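Side-chain contacts in synaptonemal complex protein 2 (Mus musculus, PDB 5IWZ), which serves as a major component of the axial and lateral elements of meiotic synaptonemal complexes and is required for chromosome synapsis and insertion of SYCP3: residues C170-A175 and G207-D212; T201-M206 and Y240-M245; M245-N250 and L268-G273. All coordinates share one frame; numbering follows the deposited sequence.

Interaction 1 (C170-A175 and G207-D212); sequences CIQQEA and GERILD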
ATOM      1  N   CYS A 170       1.686  -1.884  -6.284  1.00 27.66           N
ATOM      2  CA  CYS A 170       2.300  -1.733  -4.962  1.00 31.73           C
ATOM      3  C   CYS A 170       2.153  -0.311  -4.432  1.00 30.81           C
ATOM      4  O   CYS A 170       2.060  -0.105  -3.216  1.00 28.31           O
ATOM      5  CB  CYS A 170       3.790  -2.098  -4.998  1.00 38.92           C
ATOM      6  SG  CYS A 170       4.165  -3.818  -5.449  1.00 49.88           S
ATOM      7  N   ILE A 171       2.168   0.680  -5.316  1.00 30.10           N
ATOM      8  CA  ILE A 171       1.948   2.053  -4.874  1.00 30.93           C
ATOM      9  C   ILE A 171       0.496   2.242  -4.455  1.00 29.50           C
ATOM     10  O   ILE A 171       0.197   2.833  -3.410  1.00 24.79           O
ATOM     11  CB  ILE A 171       2.356   3.029  -5.989  1.00 30.21           C
ATOM     12  CG1 ILE A 171       3.864   2.941  -6.214  1.00 28.98           C
ATOM     13  CG2 ILE A 171       1.901   4.458  -5.653  1.00 31.97           C
ATOM     14  CD1 ILE A 171       4.309   3.724  -7.417  1.00 36.87           C
ATOM     15  N   GLN A 172      -0.429   1.717  -5.247  1.00 26.83           N
ATOM     16  CA  GLN A 172      -1.829   1.807  -4.858  1.00 25.10           C
ATOM     17  C   GLN A 172      -2.071   1.092  -3.540  1.00 27.00           C
ATOM     18  O   GLN A 172      -2.793   1.608  -2.683  1.00 25.59           O
ATOM     19  CB  GLN A 172      -2.721   1.253  -5.967  1.00 29.14           C
ATOM     20  CG  GLN A 172      -2.572   2.017  -7.272  1.00 30.70           C
ATOM     21  CD  GLN A 172      -3.266   1.336  -8.421  1.00 38.18           C
ATOM     22  OE1 GLN A 172      -3.312   0.116  -8.481  1.00 35.47           O
ATOM     23  NE2 GLN A 172      -3.807   2.123  -9.351  1.00 35.93           N
ATOM     24  N   GLN A 173      -1.455  -0.086  -3.342  1.00 24.20           N
ATOM     25  CA  GLN A 173      -1.667  -0.822  -2.093  1.00 29.30           C
ATOM     26  C   GLN A 173      -1.175  -0.021  -0.893  1.00 28.15           C
ATOM     27  O   GLN A 173      -1.823   0.006   0.163  1.00 23.63           O
ATOM     28  CB  GLN A 173      -0.971  -2.194  -2.148  1.00 24.60           C
ATOM     29  CG  GLN A 173      -1.643  -3.201  -3.071  1.00 32.45           C
ATOM     30  CD  GLN A 173      -0.836  -4.502  -3.269  1.00 45.77           C
ATOM     31  OE1 GLN A 173       0.321  -4.617  -2.834  1.00 38.98           O
ATOM     32  NE2 GLN A 173      -1.458  -5.487  -3.930  1.00 37.81           N
ATOM     33  N   GLU A 174      -0.015   0.624  -1.035  1.00 21.15           N
ATOM     34  CA  GLU A 174       0.529   1.442   0.042  1.00 27.56           C
ATOM     35  C   GLU A 174      -0.378   2.636   0.345  1.00 23.23           C
ATOM     36  O   GLU A 174      -0.661   2.939   1.513  1.00 22.07           O
ATOM     37  CB  GLU A 174       1.942   1.899  -0.349  1.00 31.87           C
ATOM     38  CG  GLU A 174       2.518   3.021   0.498  1.00 41.80           C
ATOM     39  CD  GLU A 174       2.695   2.608   1.943  1.00 50.42           C
ATOM     40  OE1 GLU A 174       2.704   1.381   2.222  1.00 50.32           O
ATOM     41  OE2 GLU A 174       2.807   3.512   2.807  1.00 54.49           O
ATOM     42  N   ALA A 175      -0.854   3.321  -0.698  1.00 22.62           N
ATOM     43  CA  ALA A 175      -1.698   4.495  -0.485  1.00 28.13           C
ATOM     44  C   ALA A 175      -3.055   4.106   0.092  1.00 32.57           C
ATOM     45  O   ALA A 175      -3.558   4.755   1.020  1.00 25.82           O
ATOM     46  CB  ALA A 175      -1.888   5.250  -1.796  1.00 22.98           C
ATOM     47  N   GLY A 207     -16.021   1.748  -6.953  1.00 38.70           N
ATOM     48  CA  GLY A 207     -16.837   0.550  -7.121  1.00 34.57           C
ATOM     49  C   GLY A 207     -16.592  -0.143  -8.449  1.00 41.54           C
ATOM     50  O   GLY A 207     -16.365  -1.355  -8.496  1.00 37.79           O
ATOM     51  N   GLU A 208     -16.659   0.618  -9.551  1.00 44.52           N
ATOM     52  CA  GLU A 208     -16.323   0.083 -10.870  1.00 47.91           C
ATOM     53  C   GLU A 208     -14.965  -0.593 -10.850  1.00 41.40           C
ATOM     54  O   GLU A 208     -14.763  -1.654 -11.462  1.00 36.61           O
ATOM     55  CB  GLU A 208     -16.288   1.203 -11.909  1.00 54.25           C
ATOM     56  CG  GLU A 208     -17.595   1.525 -12.592  1.00 69.02           C
ATOM     57  CD  GLU A 208     -17.397   2.487 -13.761  1.00 78.63           C
ATOM     58  OE1 GLU A 208     -16.394   2.358 -14.494  1.00 79.32           O
ATOM     59  OE2 GLU A 208     -18.228   3.396 -13.960  1.00 86.93           O
ATOM     60  N   ARG A 209     -14.022   0.022 -10.135  1.00 37.05           N
ATOM     61  CA  ARG A 209     -12.636  -0.416 -10.161  1.00 34.81           C
ATOM     62  C   ARG A 209     -12.455  -1.772  -9.487  1.00 32.21           C
ATOM     63  O   ARG A 209     -11.600  -2.554  -9.909  1.00 34.01           O
ATOM     64  CB  ARG A 209     -11.761   0.653  -9.510  1.00 33.35           C
ATOM     65  CG  ARG A 209     -10.364   0.216  -9.156  1.00 37.88           C
ATOM     66  CD  ARG A 209      -9.521   0.111 -10.357  1.00 43.92           C
ATOM     67  NE  ARG A 209      -8.124   0.234  -9.974  1.00 52.25           N
ATOM     68  CZ  ARG A 209      -7.101  -0.070 -10.760  1.00 59.42           C
ATOM     69  NH1 ARG A 209      -7.317  -0.539 -11.990  1.00 70.52           N
ATOM     70  NH2 ARG A 209      -5.908   0.087 -10.294  1.00 54.90           N
ATOM     71  N   ILE A 210     -13.245  -2.077  -8.456  1.00 35.45           N
ATOM     72  CA  ILE A 210     -13.198  -3.413  -7.865  1.00 39.13           C
ATOM     73  C   ILE A 210     -13.279  -4.482  -8.945  1.00 35.23           C
ATOM     74  O   ILE A 210     -12.525  -5.462  -8.937  1.00 33.27           O
ATOM     75  CB  ILE A 210     -14.340  -3.578  -6.853  1.00 34.52           C
ATOM     76  CG1 ILE A 210     -14.140  -2.676  -5.639  1.00 30.29           C
ATOM     77  CG2 ILE A 210     -14.470  -5.032  -6.428  1.00 40.49           C
ATOM     78  CD1 ILE A 210     -15.426  -2.504  -4.837  1.00 36.84           C
ATOM     79  N   LEU A 211     -14.184  -4.285  -9.904  1.00 36.01           N
ATOM     80  CA  LEU A 211     -14.487  -5.297 -10.901  1.00 40.57           C
ATOM     81  C   LEU A 211     -13.266  -5.688 -11.737  1.00 45.22           C
ATOM     82  O   LEU A 211     -13.171  -6.838 -12.180  1.00 40.89           O
ATOM     83  CB  LEU A 211     -15.622  -4.792 -11.804  1.00 44.96           C
ATOM     84  CG  LEU A 211     -17.087  -5.004 -11.387  1.00 49.88           C
ATOM     85  CD1 LEU A 211     -17.324  -4.821  -9.893  1.00 46.09           C
ATOM     86  CD2 LEU A 211     -18.000  -4.086 -12.175  1.00 51.64           C
ATOM     87  N   ASP A 212     -12.323  -4.768 -11.982  1.00 39.42           N
ATOM     88  CA  ASP A 212     -11.227  -5.122 -12.881  1.00 34.42           C
ATOM     89  C   ASP A 212      -9.841  -4.763 -12.362  1.00 31.48           C
ATOM     90  O   ASP A 212      -8.874  -4.840 -13.125  1.00 38.36           O
ATOM     91  CB  ASP A 212     -11.426  -4.501 -14.273  1.00 41.34           C
ATOM     92  CG  ASP A 212     -11.467  -2.971 -14.255  1.00 51.75           C
ATOM     93  OD1 ASP A 212     -11.288  -2.347 -13.183  1.00 47.55           O
ATOM     94  OD2 ASP A 212     -11.672  -2.393 -15.348  1.00 57.77           O
TER
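Gln-172 and Arg-209 reach toward each other from two helices, their CA atoms 12.2 Å apart, and meet only through their polar ends. The side chains cross at about a right angle, with the amide and guanidinium planes turned 80° against each other. Gln-172 runs out extended beyond CG, and its CD lies in the guanidinium plane at the edge, 3.5 Å from Arg-209 NH2. NE2 of Gln-172 comes within 3.1 Å of Arg-209 NH2, but both are donors and do not bond to each other. Arg-209 leaves its helix with CG anti to the backbone N (chi1 166°) and bends at chi2 (75°), which swings the guanidinium across the gap. What fixes the two groups lies between the helices: Gln-172 NE2 bonds to the carbonyl O of Leu-161, and Arg-209 NE to that of Val-162. These acceptors belong to the closing turn of helix 144-163, whose negative dipole end would probably suit the arginine charge. Helix 169-185 carries part of the armadillo-repeat-like domain in this N-terminal piece of a longer protein, and the polar join runs between stacked helices. The pair thus links helices 169-185 and 197-212 around the end of helix 144-163; Ser-165 and Val-167 of the following loop touch Arg-209 and Gln-172, and Leu-218 of helix 216-229 also packs on the glutamine.

Interaction 2 (T201-M206 and Y240-M245); sequences TLMSNM and YEWFSM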
ATOM      1  N   THR A 201     -18.448  10.976  -7.251  1.00 49.63           N
ATOM      2  CA  THR A 201     -17.891  10.463  -8.499  1.00 53.62           C
ATOM      3  C   THR A 201     -16.737   9.497  -8.242  1.00 47.16           C
ATOM      4  O   THR A 201     -16.673   8.416  -8.844  1.00 46.76           O
ATOM      5  CB  THR A 201     -17.452  11.635  -9.381  1.00 58.28           C
ATOM      6  OG1 THR A 201     -18.593  12.422  -9.715  1.00 64.77           O
ATOM      7  CG2 THR A 201     -16.785  11.145 -10.655  1.00 55.88           C
ATOM      8  N   LEU A 202     -15.807   9.875  -7.358  1.00 43.71           N
ATOM      9  CA  LEU A 202     -14.670   9.002  -7.067  1.00 42.82           C
ATOM     10  C   LEU A 202     -15.136   7.665  -6.507  1.00 44.43           C
ATOM     11  O   LEU A 202     -14.675   6.600  -6.938  1.00 41.77           O
ATOM     12  CB  LEU A 202     -13.708   9.680  -6.090  1.00 37.77           C
ATOM     13  CG  LEU A 202     -12.871  10.800  -6.708  1.00 45.04           C
ATOM     14  CD1 LEU A 202     -12.084  11.548  -5.633  1.00 43.18           C
ATOM     15  CD2 LEU A 202     -11.944  10.227  -7.770  1.00 39.54           C
ATOM     16  N   MET A 203     -16.060   7.701  -5.545  1.00 40.61           N
ATOM     17  CA  MET A 203     -16.533   6.464  -4.947  1.00 44.00           C
ATOM     18  C   MET A 203     -17.253   5.594  -5.958  1.00 45.67           C
ATOM     19  O   MET A 203     -17.182   4.364  -5.881  1.00 46.70           O
ATOM     20  CB  MET A 203     -17.447   6.769  -3.777  1.00 43.43           C
ATOM     21  CG  MET A 203     -16.709   7.266  -2.579  1.00 45.78           C
ATOM     22  SD  MET A 203     -17.955   7.640  -1.353  1.00 52.97           S
ATOM     23  CE  MET A 203     -17.759   6.294  -0.215  1.00 48.49           C
ATOM     24  N   SER A 204     -17.952   6.207  -6.906  1.00 42.99           N
ATOM     25  CA  SER A 204     -18.572   5.418  -7.962  1.00 47.00           C
ATOM     26  C   SER A 204     -17.509   4.758  -8.839  1.00 45.67           C
ATOM     27  O   SER A 204     -17.624   3.572  -9.191  1.00 39.02           O
ATOM     28  CB  SER A 204     -19.503   6.305  -8.792  1.00 40.83           C
ATOM     29  OG  SER A 204     -20.330   5.505  -9.605  1.00 52.01           O
ATOM     30  N   ASN A 205     -16.451   5.500  -9.183  1.00 38.63           N
ATOM     31  CA  ASN A 205     -15.378   4.898  -9.972  1.00 41.38           C
ATOM     32  C   ASN A 205     -14.589   3.873  -9.166  1.00 42.11           C
ATOM     33  O   ASN A 205     -14.008   2.949  -9.746  1.00 39.21           O
ATOM     34  CB  ASN A 205     -14.457   5.980 -10.525  1.00 42.04           C
ATOM     35  CG  ASN A 205     -15.209   6.992 -11.375  1.00 49.23           C
ATOM     36  OD1 ASN A 205     -16.165   6.646 -12.068  1.00 53.33           O
ATOM     37  ND2 ASN A 205     -14.797   8.243 -11.307  1.00 54.85           N
ATOM     38  N   MET A 206     -14.558   4.014  -7.840  1.00 32.43           N
ATOM     39  CA  MET A 206     -13.922   2.998  -7.012  1.00 40.11           C
ATOM     40  C   MET A 206     -14.687   1.684  -7.078  1.00 39.62           C
ATOM     41  O   MET A 206     -14.086   0.617  -7.260  1.00 35.62           O
ATOM     42  CB  MET A 206     -13.806   3.496  -5.576  1.00 45.24           C
ATOM     43  CG  MET A 206     -12.883   4.700  -5.447  1.00 50.25           C
ATOM     44  SD  MET A 206     -12.625   5.136  -3.736  1.00 49.10           S
ATOM     45  CE  MET A 206     -11.091   4.225  -3.452  1.00 38.84           C
ATOM     46  N   TYR A 240     -26.761   0.035  -5.736  1.00 44.76           N
ATOM     47  CA  TYR A 240     -27.383  -0.003  -7.051  1.00 53.97           C
ATOM     48  C   TYR A 240     -26.915   1.120  -7.968  1.00 50.87           C
ATOM     49  O   TYR A 240     -27.115   1.026  -9.182  1.00 57.40           O
ATOM     50  CB  TYR A 240     -28.908   0.005  -6.887  1.00 53.05           C
ATOM     51  CG  TYR A 240     -29.364  -1.250  -6.162  1.00 47.57           C
ATOM     52  CD1 TYR A 240     -29.360  -2.480  -6.809  1.00 47.32           C
ATOM     53  CD2 TYR A 240     -29.746  -1.212  -4.827  1.00 48.12           C
ATOM     54  CE1 TYR A 240     -29.741  -3.642  -6.152  1.00 47.47           C
ATOM     55  CE2 TYR A 240     -30.138  -2.362  -4.159  1.00 48.41           C
ATOM     56  CZ  TYR A 240     -30.134  -3.578  -4.828  1.00 52.93           C
ATOM     57  OH  TYR A 240     -30.516  -4.727  -4.167  1.00 51.21           O
ATOM     58  N   GLU A 241     -26.295   2.168  -7.429  1.00 44.58           N
ATOM     59  CA  GLU A 241     -25.638   3.167  -8.266  1.00 52.56           C
ATOM     60  C   GLU A 241     -24.222   2.742  -8.639  1.00 54.56           C
ATOM     61  O   GLU A 241     -23.772   2.995  -9.761  1.00 58.45           O
ATOM     62  CB  GLU A 241     -25.585   4.513  -7.543  1.00 52.63           C
ATOM     63  CG  GLU A 241     -26.909   4.934  -6.950  1.00 65.49           C
ATOM     64  CD  GLU A 241     -27.043   6.436  -6.870  1.00 77.98           C
ATOM     65  OE1 GLU A 241     -27.358   7.056  -7.907  1.00 85.78           O
ATOM     66  OE2 GLU A 241     -26.821   6.997  -5.778  1.00 80.57           O
ATOM     67  N   TRP A 242     -23.528   2.080  -7.715  1.00 49.64           N
ATOM     68  CA  TRP A 242     -22.126   1.724  -7.905  1.00 45.19           C
ATOM     69  C   TRP A 242     -21.929   0.489  -8.789  1.00 51.58           C
ATOM     70  O   TRP A 242     -20.877   0.360  -9.425  1.00 56.59           O
ATOM     71  CB  TRP A 242     -21.474   1.497  -6.543  1.00 44.07           C
ATOM     72  CG  TRP A 242     -21.305   2.755  -5.750  1.00 46.59           C
ATOM     73  CD1 TRP A 242     -21.388   4.040  -6.218  1.00 50.17           C
ATOM     74  CD2 TRP A 242     -21.013   2.858  -4.347  1.00 51.06           C
ATOM     75  NE1 TRP A 242     -21.171   4.935  -5.189  1.00 48.79           N
ATOM     76  CE2 TRP A 242     -20.940   4.234  -4.033  1.00 50.83           C
ATOM     77  CE3 TRP A 242     -20.823   1.924  -3.325  1.00 51.35           C
ATOM     78  CZ2 TRP A 242     -20.679   4.692  -2.745  1.00 50.28           C
ATOM     79  CZ3 TRP A 242     -20.552   2.388  -2.043  1.00 51.95           C
ATOM     80  CH2 TRP A 242     -20.480   3.755  -1.768  1.00 47.63           C
ATOM     81  N   PHE A 243     -22.903  -0.420  -8.859  1.00 48.17           N
ATOM     82  CA  PHE A 243     -22.708  -1.684  -9.565  1.00 46.72           C
ATOM     83  C   PHE A 243     -23.860  -1.925 -10.532  1.00 51.03           C
ATOM     84  O   PHE A 243     -24.994  -2.177 -10.110  1.00 55.73           O
ATOM     85  CB  PHE A 243     -22.554  -2.837  -8.573  1.00 42.90           C
ATOM     86  CG  PHE A 243     -21.446  -2.634  -7.566  1.00 44.19           C
ATOM     87  CD1 PHE A 243     -20.115  -2.743  -7.945  1.00 44.91           C
ATOM     88  CD2 PHE A 243     -21.734  -2.346  -6.240  1.00 42.40           C
ATOM     89  CE1 PHE A 243     -19.090  -2.565  -7.016  1.00 42.57           C
ATOM     90  CE2 PHE A 243     -20.719  -2.173  -5.311  1.00 37.11           C
ATOM     91  CZ  PHE A 243     -19.389  -2.279  -5.702  1.00 38.44           C
ATOM     92  N   SER A 244     -23.555  -1.864 -11.834  1.00 56.27           N
ATOM     93  CA  SER A 244     -24.575  -2.034 -12.866  1.00 60.72           C
ATOM     94  C   SER A 244     -25.246  -3.403 -12.778  1.00 65.97           C
ATOM     95  O   SER A 244     -26.448  -3.527 -13.046  1.00 65.94           O
ATOM     96  CB  SER A 244     -23.958  -1.840 -14.253  1.00 62.66           C
ATOM     97  OG  SER A 244     -23.387  -0.552 -14.404  1.00 70.36           O
ATOM     98  N   MET A 245     -24.490  -4.440 -12.418  1.00 63.73           N
ATOM     99  CA  MET A 245     -25.025  -5.798 -12.410  1.00 59.00           C
ATOM    100  C   MET A 245     -25.836  -6.024 -11.136  1.00 55.72           C
ATOM    101  O   MET A 245     -25.320  -5.845 -10.028  1.00 52.78           O
ATOM    102  CB  MET A 245     -23.899  -6.828 -12.523  1.00 53.94           C
ATOM    103  CG  MET A 245     -24.359  -8.252 -12.171  1.00 68.58           C
ATOM    104  SD  MET A 245     -23.236  -9.648 -12.504  1.00 71.64           S
ATOM    105  CE  MET A 245     -22.622  -9.257 -14.135  1.00 70.73           C
TER
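Trp-242 lays its indole along helix 197-212, against Met-203 and Ser-204, at the point where the backbones come closest: the CA atoms of Ser-204 and Trp-242 are 5.1 Å apart. The tight part involves backbone as much as side chain. Ser-204 CA sits 3.6 Å from Trp-242 CD1 at the pyrrole end, and the serine OG follows at 3.8 Å from the same carbon. The carbonyl O of Met-203 stands 4.1 Å above the plane of the Trp-242 ring, displaced toward the rim. At the benzo end, Met-203 touches twice, with CB 4.0 Å from Trp-242 CZ2 and with its terminal CE at CH2. The methionine chain is bent at chi3 (106°), which brings that methyl back to the indole. Its SD lies obliquely, 64° off the ring normal and 5.4 Å from the centroid of the six-membered ring of Trp-242, a Met-aromatic contact. Trp-242 CG is anti to its own carbonyl carbon (chi1 -70°), a turn that carries the indole nearer to helix 197-212. Replacing Trp-242 with an alanine would probably open a gap beside Met-203 and leave its methyl and sulfur without their aromatic partner. Toward solvent the contact thins out: exposed Glu-241 approaches only loosely, its carbonyl O 4.3 Å from Ser-204 OG, and no hydrogen bond crosses between the segments. Deeper in, Met-203 also packs on Leu-226 and Met-229, while Thr-230 touches both Met-203 and Trp-242. Contact between helices 197-212 and 232-242, with helix 216-229 between them in sequence and also packing on Met-203, is consistent with the stacked helices of an armadillo-like alpha-solenoid.

Interaction 3 (M245-N250 and L268-G273); sequences MDFIAN and LNLVNG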
ATOM      1  N   MET A 245     -24.490  -4.440 -12.418  1.00 63.73           N
ATOM      2  CA  MET A 245     -25.025  -5.798 -12.410  1.00 59.00           C
ATOM      3  C   MET A 245     -25.836  -6.024 -11.136  1.00 55.72           C
ATOM      4  O   MET A 245     -25.320  -5.845 -10.028  1.00 52.78           O
ATOM      5  CB  MET A 245     -23.899  -6.828 -12.523  1.00 53.94           C
ATOM      6  CG  MET A 245     -24.359  -8.252 -12.171  1.00 68.58           C
ATOM      7  SD  MET A 245     -23.236  -9.648 -12.504  1.00 71.64           S
ATOM      8  CE  MET A 245     -22.622  -9.257 -14.135  1.00 70.73           C
ATOM      9  N   ASP A 246     -27.101  -6.436 -11.294  1.00 58.78           N
ATOM     10  CA  ASP A 246     -27.980  -6.624 -10.138  1.00 57.44           C
ATOM     11  C   ASP A 246     -27.403  -7.636  -9.153  1.00 51.83           C
ATOM     12  O   ASP A 246     -27.387  -7.394  -7.938  1.00 44.57           O
ATOM     13  CB  ASP A 246     -29.371  -7.055 -10.600  1.00 63.68           C
ATOM     14  CG  ASP A 246     -30.150  -5.919 -11.239  1.00 65.67           C
ATOM     15  OD1 ASP A 246     -31.352  -6.108 -11.526  1.00 63.01           O
ATOM     16  OD2 ASP A 246     -29.560  -4.838 -11.449  1.00 68.19           O
ATOM     17  N   PHE A 247     -26.914  -8.772  -9.665  1.00 45.03           N
ATOM     18  CA  PHE A 247     -26.286  -9.785  -8.822  1.00 47.64           C
ATOM     19  C   PHE A 247     -25.217  -9.181  -7.917  1.00 50.66           C
ATOM     20  O   PHE A 247     -25.143  -9.508  -6.728  1.00 57.79           O
ATOM     21  CB  PHE A 247     -25.687 -10.881  -9.710  1.00 52.69           C
ATOM     22  CG  PHE A 247     -25.005 -11.985  -8.954  1.00 61.90           C
ATOM     23  CD1 PHE A 247     -23.657 -11.887  -8.612  1.00 63.58           C
ATOM     24  CD2 PHE A 247     -25.699 -13.142  -8.614  1.00 70.00           C
ATOM     25  CE1 PHE A 247     -23.019 -12.907  -7.925  1.00 65.68           C
ATOM     26  CE2 PHE A 247     -25.071 -14.169  -7.928  1.00 68.93           C
ATOM     27  CZ  PHE A 247     -23.724 -14.052  -7.584  1.00 69.08           C
ATOM     28  N   ILE A 248     -24.395  -8.280  -8.454  1.00 50.79           N
ATOM     29  CA  ILE A 248     -23.291  -7.711  -7.685  1.00 50.77           C
ATOM     30  C   ILE A 248     -23.794  -6.653  -6.704  1.00 43.26           C
ATOM     31  O   ILE A 248     -23.376  -6.614  -5.542  1.00 40.83           O
ATOM     32  CB  ILE A 248     -22.216  -7.147  -8.639  1.00 50.97           C
ATOM     33  CG1 ILE A 248     -21.522  -8.300  -9.390  1.00 53.39           C
ATOM     34  CG2 ILE A 248     -21.221  -6.260  -7.878  1.00 48.34           C
ATOM     35  CD1 ILE A 248     -20.568  -7.856 -10.495  1.00 55.30           C
ATOM     36  N   ALA A 249     -24.694  -5.778  -7.157  1.00 40.72           N
ATOM     37  CA  ALA A 249     -25.286  -4.790  -6.256  1.00 47.54           C
ATOM     38  C   ALA A 249     -25.970  -5.456  -5.063  1.00 49.61           C
ATOM     39  O   ALA A 249     -25.849  -4.972  -3.929  1.00 46.37           O
ATOM     40  CB  ALA A 249     -26.278  -3.911  -7.018  1.00 42.06           C
ATOM     41  N   ASN A 250     -26.694  -6.564  -5.302  1.00 41.94           N
ATOM     42  CA  ASN A 250     -27.340  -7.312  -4.219  1.00 59.49           C
ATOM     43  C   ASN A 250     -26.317  -7.832  -3.207  1.00 53.17           C
ATOM     44  O   ASN A 250     -26.503  -7.697  -1.991  1.00 51.75           O
ATOM     45  CB  ASN A 250     -28.147  -8.500  -4.778  1.00 53.33           C
ATOM     46  CG  ASN A 250     -29.353  -8.081  -5.603  1.00 58.96           C
ATOM     47  OD1 ASN A 250     -29.752  -6.913  -5.612  1.00 61.91           O
ATOM     48  ND2 ASN A 250     -29.954  -9.052  -6.300  1.00 50.00           N
ATOM     49  N   LEU A 268     -16.511 -10.695  -2.329  1.00 32.75           N
ATOM     50  CA  LEU A 268     -15.544 -10.666  -3.424  1.00 27.48           C
ATOM     51  C   LEU A 268     -15.509 -11.998  -4.161  1.00 31.65           C
ATOM     52  O   LEU A 268     -15.355 -12.026  -5.390  1.00 29.02           O
ATOM     53  CB  LEU A 268     -14.160 -10.299  -2.891  1.00 27.14           C
ATOM     54  CG  LEU A 268     -14.124  -8.860  -2.395  1.00 36.11           C
ATOM     55  CD1 LEU A 268     -12.801  -8.566  -1.717  1.00 28.61           C
ATOM     56  CD2 LEU A 268     -14.385  -7.897  -3.563  1.00 33.56           C
ATOM     57  N   ASN A 269     -15.660 -13.114  -3.436  1.00 27.61           N
ATOM     58  CA  ASN A 269     -15.768 -14.408  -4.108  1.00 39.24           C
ATOM     59  C   ASN A 269     -16.986 -14.454  -5.029  1.00 32.23           C
ATOM     60  O   ASN A 269     -16.897 -14.956  -6.161  1.00 30.00           O
ATOM     61  CB  ASN A 269     -15.809 -15.553  -3.081  1.00 38.40           C
ATOM     62  CG  ASN A 269     -14.419 -15.966  -2.612  1.00 35.48           C
ATOM     63  OD1 ASN A 269     -13.436 -15.286  -2.898  1.00 32.63           O
ATOM     64  ND2 ASN A 269     -14.332 -17.091  -1.896  1.00 39.46           N
ATOM     65  N   LEU A 270     -18.121 -13.906  -4.579  1.00 31.64           N
ATOM     66  CA  LEU A 270     -19.293 -13.786  -5.452  1.00 41.64           C
ATOM     67  C   LEU A 270     -19.002 -12.919  -6.676  1.00 40.75           C
ATOM     68  O   LEU A 270     -19.292 -13.310  -7.813  1.00 40.83           O
ATOM     69  CB  LEU A 270     -20.477 -13.207  -4.679  1.00 42.44           C
ATOM     70  CG  LEU A 270     -21.111 -14.161  -3.674  1.00 53.74           C
ATOM     71  CD1 LEU A 270     -22.339 -13.541  -3.035  1.00 52.62           C
ATOM     72  CD2 LEU A 270     -21.454 -15.460  -4.378  1.00 59.15           C
ATOM     73  N   VAL A 271     -18.450 -11.723  -6.460  1.00 32.64           N
ATOM     74  CA  VAL A 271     -18.200 -10.812  -7.574  1.00 31.33           C
ATOM     75  C   VAL A 271     -17.268 -11.453  -8.593  1.00 36.45           C
ATOM     76  O   VAL A 271     -17.575 -11.511  -9.790  1.00 36.39           O
ATOM     77  CB  VAL A 271     -17.635  -9.478  -7.061  1.00 43.96           C
ATOM     78  CG1 VAL A 271     -16.895  -8.761  -8.169  1.00 39.92           C
ATOM     79  CG2 VAL A 271     -18.757  -8.622  -6.537  1.00 49.16           C
ATOM     80  N   ASN A 272     -16.113 -11.946  -8.133  1.00 30.11           N
ATOM     81  CA  ASN A 272     -15.158 -12.516  -9.073  1.00 30.55           C
ATOM     82  C   ASN A 272     -15.718 -13.776  -9.718  1.00 41.79           C
ATOM     83  O   ASN A 272     -15.390 -14.080 -10.871  1.00 43.53           O
ATOM     84  CB  ASN A 272     -13.830 -12.796  -8.368  1.00 30.49           C
ATOM     85  CG  ASN A 272     -13.124 -11.510  -7.931  1.00 40.07           C
ATOM     86  OD1 ASN A 272     -13.164 -10.487  -8.639  1.00 36.31           O
ATOM     87  ND2 ASN A 272     -12.504 -11.543  -6.752  1.00 24.75           N
ATOM     88  N   GLY A 273     -16.573 -14.507  -8.999  1.00 35.52           N
ATOM     89  CA  GLY A 273     -17.203 -15.668  -9.598  1.00 40.35           C
ATOM     90  C   GLY A 273     -18.158 -15.285 -10.710  1.00 40.36           C
ATOM     91  O   GLY A 273     -18.093 -15.832 -11.814  1.00 44.74           O
TER
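Ile-248 and Val-271 form the buried half of this contact, methyl against methyl: CG2 of Ile-248 lies 3.7 Å from CG2 of Val-271, and Ile-248 CG1 follows at 4.0 Å from that same methyl. The two side chains cross at about a right angle. On the exposed half, the edge of the Phe-247 ring faces helix 260-274. Its CE1 lies 3.8 Å from the carbonyl O of Leu-270, which sits near the ring plane, and 4.1 Å from Leu-270 CB, while CZ nears the CD2 methyl at 4.2 Å. CG is anti to the backbone N (chi1 180°), a torsion that brings the end of the phenyl closer to Leu-270. One shell out, Ile-274 touches Met-245, Phe-247 and Ile-248, and the Phe-243 ring packs on Ile-248. Met-245 occupies the N-cap position of helix 246-253, and its carbonyl accepts the N-H of Ala-249 at 2.9 Å between O and N, setting the first turn. Leu-268 anchors helix 260-274 on helix 216-229, to which Asn-272 also bonds through Gln-219; Asn-269 and Asn-272 touch strand 281-285, so the contact joins the last two helices before the beta region, helix 260-274 lying against it.

In the fold
Interaction 1 is wholly buried and polar, settled by carbonyls at the end of a third helix, whereas interactions 2 and 3 are partly buried, mainly apolar and farther from the centre of the chain. Interactions 1 and 2 both use helix 197-212, at successive turns, and Phe-243 joins them by packing on Gly-207, Ile-210 and Leu-211. Interactions 2 and 3 share Met-245, and Tyr-240 OH lies 2.7 Å from Asn-250 OD1, a probable hydrogen bond between helices 232-242 and 246-253. Ile-210 meets Leu-268 where interactions 1 and 3 touch. Aromatic groups appear only in the two outer contacts, each of which has one side toward solvent.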